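Local atomic coordinates of RidA family protein (Psychrobacter sp. MES7-P7E, PDB entry 6L8P), a protein that probably hydrolyses reactive enamine and imine intermediates, releasing ammonia, as a trimeric member of the RidA family from a cold-adapted Antarctic bacterium. Residues A[42-46]-A[47-51]; A[105-108]-A[109-113]. The protein carries 1 engineered substitution. All blocks are in the same frame, centred on the assembly; numbering follows the deposited sequence.

Contact 1 of 2, residues A[42-46]-A[47-51]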
loop_
_atom_site.group_PDB
_atom_site.type_symbol
_atom_site.label_atom_id
_atom_site.label_comp_id
_atom_site.label_asym_id
_atom_site.label_seq_id
_atom_site.Cartn_x
_atom_site.Cartn_y
_atom_site.Cartn_z
ATOM N N VAL A 42 2.779 13.542 5.090
ATOM C CA VAL A 42 3.013 13.637 6.530
ATOM C C VAL A 42 4.428 13.160 6.796
ATOM O O VAL A 42 4.821 12.073 6.355
ATOM C CB VAL A 42 2.027 12.803 7.371
ATOM C CG1 VAL A 42 2.416 12.910 8.869
ATOM C CG2 VAL A 42 0.605 13.270 7.170
ATOM N N LYS A 43 5.193 13.953 7.532
ATOM C CA LYS A 43 6.577 13.623 7.854
ATOM C C LYS A 43 6.679 13.289 9.332
ATOM O O LYS A 43 6.144 14.021 10.168
ATOM C CB LYS A 43 7.490 14.806 7.495
ATOM C CG LYS A 43 8.980 14.597 7.871
ATOM C CD LYS A 43 9.772 15.781 7.303
ATOM C CE LYS A 43 11.258 15.636 7.588
ATOM N NZ LYS A 43 11.981 16.790 6.971
ATOM N N VAL A 44 7.339 12.176 9.647
ATOM C CA VAL A 44 7.606 11.797 11.036
ATOM C C VAL A 44 9.084 11.458 11.092
ATOM O O VAL A 44 9.524 10.434 10.550
ATOM C CB VAL A 44 6.734 10.638 11.531
ATOM C CG1 VAL A 44 5.376 11.160 11.921
ATOM C CG2 VAL A 44 6.561 9.589 10.462
ATOM N N GLY A 45 9.856 12.349 11.687
ATOM C CA GLY A 45 11.295 12.141 11.708
ATOM C C GLY A 45 11.856 12.233 10.307
ATOM O O GLY A 45 11.621 13.204 9.580
ATOM N N ASN A 46 12.592 11.198 9.914
ATOM C CA ASN A 46 13.175 11.138 8.586
ATOM C C ASN A 46 12.231 10.538 7.563
ATOM O O ASN A 46 12.523 10.620 6.361
ATOM C CB ASN A 46 14.456 10.304 8.601
ATOM C CG ASN A 46 15.614 11.049 9.230
ATOM O OD1 ASN A 46 15.715 12.272 9.119
ATOM N ND2 ASN A 46 16.494 10.320 9.886
ATOM N N THR A 47 11.116 9.950 8.009
ATOM C CA THR A 47 10.215 9.239 7.098
ATOM C C THR A 47 9.119 10.180 6.600
ATOM O O THR A 47 8.576 10.978 7.365
ATOM C CB THR A 47 9.578 8.041 7.792
ATOM O OG1 THR A 47 10.642 7.152 8.212
ATOM C CG2 THR A 47 8.697 7.268 6.833
ATOM N N VAL A 48 8.817 10.127 5.315
ATOM C CA VAL A 48 7.724 10.950 4.794
ATOM C C VAL A 48 6.765 10.040 4.050
ATOM O O VAL A 48 7.200 9.277 3.187
ATOM C CB VAL A 48 8.223 12.053 3.835
ATOM C CG1 VAL A 48 7.029 12.907 3.364
ATOM C CG2 VAL A 48 9.300 12.951 4.516
ATOM N N TYR A 49 5.471 10.142 4.358
ATOM C CA TYR A 49 4.422 9.414 3.622
ATOM C C TYR A 49 3.777 10.426 2.686
ATOM O O TYR A 49 3.124 11.366 3.153
ATOM C CB TYR A 49 3.385 8.819 4.580
ATOM C CG TYR A 49 3.974 7.799 5.512
ATOM C CD1 TYR A 49 4.567 8.194 6.709
ATOM C CD2 TYR A 49 4.013 6.468 5.157
ATOM C CE1 TYR A 49 5.160 7.248 7.567
ATOM C CE2 TYR A 49 4.596 5.521 6.003
ATOM C CZ TYR A 49 5.163 5.916 7.187
ATOM O OH TYR A 49 5.752 4.969 8.047
ATOM N N ILE A 50 3.952 10.240 1.373
ATOM C CA ILE A 50 3.354 11.122 0.367
ATOM C C ILE A 50 2.093 10.455 -0.172
ATOM O O ILE A 50 2.133 9.298 -0.636
ATOM C CB ILE A 50 4.332 11.441 -0.779
ATOM C CG1 ILE A 50 5.633 12.055 -0.203
ATOM C CG2 ILE A 50 3.694 12.469 -1.749
ATOM C CD1 ILE A 50 6.619 12.514 -1.337
ATOM N N SER A 51 0.992 11.208 -0.126
ATOM C CA SER A 51 -0.289 10.754 -0.659
ATOM C C SER A 51 -0.176 10.353 -2.119
ATOM O O SER A 51 0.713 10.806 -2.861
ATOM C CB SER A 51 -1.329 11.869 -0.550
ATOM O OG SER A 51 -1.602 12.098 0.819
HETATM O O HOH W 1 11.400 7.533 10.893
#
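Val44 and Thr47 close the two-residue loop of a beta hairpin through a pair of backbone hydrogen bonds. Val44 N gives the straighter one to Thr47 O (2.9 Å), whereas Thr47 N reaches Val44 O at 3.0 Å from 45° above the carbonyl plane, the more bent bond being the one that closes the type II' turn. Gly45 and Asn46 form the corner of that turn, Gly45 taking the positive phi of 66° expected at its first corner. Farther along, Val42 and Tyr49 make the second hydrogen-bonded pair, N to O in both directions. Between the two lies the non-hydrogen-bonded pair Lys43 and Val48, where the CA atoms come closer, 4.2 Å apart, and CA-H...O contacts add to the ladder: Lys43 CA stands 3.4 Å from Thr47 O, and Val48 CA faces Val42 O.

The apolar contacts fall on two faces. On the Lys43 and Val48 face, the lysine leaves the backbone with CG anti to N (chi1 177°), which lays its methylenes across the valine, CG 3.8 Å from Val48 CG2; its extended chain then carries NZ to Ala85 O. On the other face, Val44 CG2 meets the Tyr49 ring at its edge, in the ring plane, 4.0 Å from CE1. A water 2.8 Å from Thr47 OG1 also makes a weak bond to Val44 O and so links the threonine hydroxyl to the Val44 carbonyl.

The hairpin joins strands 41-44 and 47-54 within the mixed sheet. Strand 23-26 flanks the first and strand 137-144 the second; Ile50 packs on helix 67-84, while Val42 and Tyr49 pack against Val93 of the second subunit.

Contact 2 of 2, residues A[105-108]-A[109-113]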
loop_
_atom_site.group_PDB
_atom_site.type_symbol
_atom_site.label_atom_id
_atom_site.label_comp_id
_atom_site.label_asym_id
_atom_site.label_seq_id
_atom_site.Cartn_x
_atom_site.Cartn_y
_atom_site.Cartn_z
ATOM N N PHE A 105 2.857 -0.237 -19.013
ATOM C CA PHE A 105 3.972 -0.637 -18.145
ATOM C C PHE A 105 5.324 -0.247 -18.745
ATOM O O PHE A 105 6.182 0.311 -18.046
ATOM C CB PHE A 105 3.874 -2.146 -17.886
ATOM C CG PHE A 105 4.787 -2.689 -16.776
ATOM C CD1 PHE A 105 4.551 -2.379 -15.446
ATOM C CD2 PHE A 105 5.830 -3.556 -17.081
ATOM C CE1 PHE A 105 5.364 -2.899 -14.405
ATOM C CE2 PHE A 105 6.662 -4.080 -16.051
ATOM C CZ PHE A 105 6.420 -3.752 -14.723
ATOM N N ALA A 106 5.518 -0.479 -20.046
ATOM C CA ALA A 106 6.811 -0.138 -20.634
ATOM C C ALA A 106 7.077 1.353 -20.523
ATOM O O ALA A 106 8.157 1.770 -20.082
ATOM C CB ALA A 106 6.866 -0.599 -22.098
ATOM N N VAL A 107 6.075 2.188 -20.855
ATOM C CA VAL A 107 6.314 3.616 -20.766
ATOM C C VAL A 107 6.457 4.056 -19.304
ATOM O O VAL A 107 7.261 4.944 -19.005
ATOM C CB VAL A 107 5.193 4.371 -21.502
ATOM C CG1 VAL A 107 5.321 5.870 -21.293
ATOM C CG2 VAL A 107 5.264 4.044 -22.977
ATOM N N LEU A 108 5.741 3.405 -18.370
ATOM C CA LEU A 108 5.956 3.684 -16.951
ATOM C C LEU A 108 7.424 3.505 -16.588
ATOM O O LEU A 108 8.042 4.379 -15.960
ATOM C CB LEU A 108 5.092 2.730 -16.106
ATOM C CG LEU A 108 5.294 2.829 -14.586
ATOM C CD1 LEU A 108 4.483 4.040 -14.067
ATOM C CD2 LEU A 108 4.932 1.521 -13.877
ATOM N N ASN A 109 8.001 2.379 -17.028
ATOM C CA ASN A 109 9.385 2.121 -16.660
ATOM C C ASN A 109 10.311 3.151 -17.297
ATOM O O ASN A 109 11.262 3.610 -16.642
ATOM C CB ASN A 109 9.748 0.683 -17.039
ATOM C CG ASN A 109 9.077 -0.347 -16.118
ATOM O OD1 ASN A 109 8.948 -0.116 -14.906
ATOM N ND2 ASN A 109 8.684 -1.493 -16.676
ATOM N N GLU A 110 9.975 3.621 -18.505
ATOM C CA GLU A 110 10.782 4.659 -19.152
ATOM C C GLU A 110 10.718 5.979 -18.393
ATOM O O GLU A 110 11.746 6.649 -18.193
ATOM C CB GLU A 110 10.319 4.853 -20.592
ATOM C CG GLU A 110 10.644 3.684 -21.497
ATOM C CD GLU A 110 10.074 3.857 -22.899
ATOM O OE1 GLU A 110 9.529 4.948 -23.201
ATOM O OE2 GLU A 110 10.173 2.896 -23.693
ATOM N N VAL A 111 9.520 6.368 -17.937
ATOM C CA VAL A 111 9.395 7.610 -17.198
ATOM C C VAL A 111 10.151 7.511 -15.886
ATOM O O VAL A 111 10.799 8.477 -15.459
ATOM C CB VAL A 111 7.897 7.936 -16.986
ATOM C CG1 VAL A 111 7.714 9.114 -16.036
ATOM C CG2 VAL A 111 7.239 8.229 -18.358
ATOM N N PHE A 112 10.146 6.314 -15.269
ATOM C CA PHE A 112 10.922 6.113 -14.048
ATOM C C PHE A 112 12.405 6.357 -14.306
ATOM O O PHE A 112 13.057 7.111 -13.552
ATOM C CB PHE A 112 10.693 4.693 -13.498
ATOM C CG PHE A 112 9.604 4.610 -12.460
ATOM C CD1 PHE A 112 8.309 4.997 -12.767
ATOM C CD2 PHE A 112 9.890 4.145 -11.194
ATOM C CE1 PHE A 112 7.302 4.926 -11.784
ATOM C CE2 PHE A 112 8.910 4.064 -10.213
ATOM C CZ PHE A 112 7.599 4.500 -10.516
ATOM N N VAL A 113 12.925 5.779 -15.407
ATOM C CA VAL A 113 14.351 5.927 -15.718
ATOM C C VAL A 113 14.673 7.391 -15.954
ATOM O O VAL A 113 15.709 7.897 -15.498
ATOM C CB VAL A 113 14.730 5.064 -16.937
ATOM C CG1 VAL A 113 16.128 5.490 -17.477
ATOM C CG2 VAL A 113 14.724 3.580 -16.591
#
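Asn109 lies one helical turn after Phe105 and sets the ND2 end of its amide over one face of the phenylalanine ring. ND2 stands 3.3 Å above that face, displaced toward the rim and nearest CE2, with the ring and amide planes 78° apart. The phenylalanine comes beneath it because its CG is anti to the backbone N (chi1 -168°). In the backbone, Asn109 N donates to Phe105 O at 2.9 Å, one of four successive i to i+4 bonds; the last runs from Phe112 N to Leu108 O.

Leu108 carries the second contact. Its side chain and that of Phe112 lie alongside each other and point the same way, Leu108 CD1 resting 3.7 Å from Phe112 CE1. Both also pack on Val97 of strand 92-99, and Phe112 meets the rings of Phe75 and Phe95. Cutting Phe112 back to an alanine would probably open a gap beside Leu108 and leave Arg123 without its cation-pi partner.

On the flank facing helix 67-84, Val107 CG1 meets Val111 CG2 at 4.2 Å.

The chemistry thus divides along the helix: hydrocarbon packs toward strand 92-99 and helix 67-84, while the amide of Asn109 turns OD1 to Arg123 NH1. Held by that bond and by the cation-pi contact with Phe112, the guanidinium is probably restricted in its rotation by two side chains of this helix.

Overall arrangement
The hairpin of contact 1 and the helix of contact 2 lie on opposite sides of the chain's centre, their own centres 25 Å apart and their nearest atoms about 12 Å apart, so neither touches the other. Helix 67-84 links them, receiving Ile50 from contact 1 and Val107, Leu108 and Val111 from contact 2. Each contact also reaches a different partner of the trimer: in residues 42-51, Ser51 OG bonds Arg123 N of the second subunit, and residues 105-113 meet Thr37 and Pro132 of the third subunit. Arg123 of the same chain adjoins contact 2, and a malonate ion, probably from the crystallisation liquor, lies about 4 Å from the Phe105 side chain and may mark a pocket near this interface.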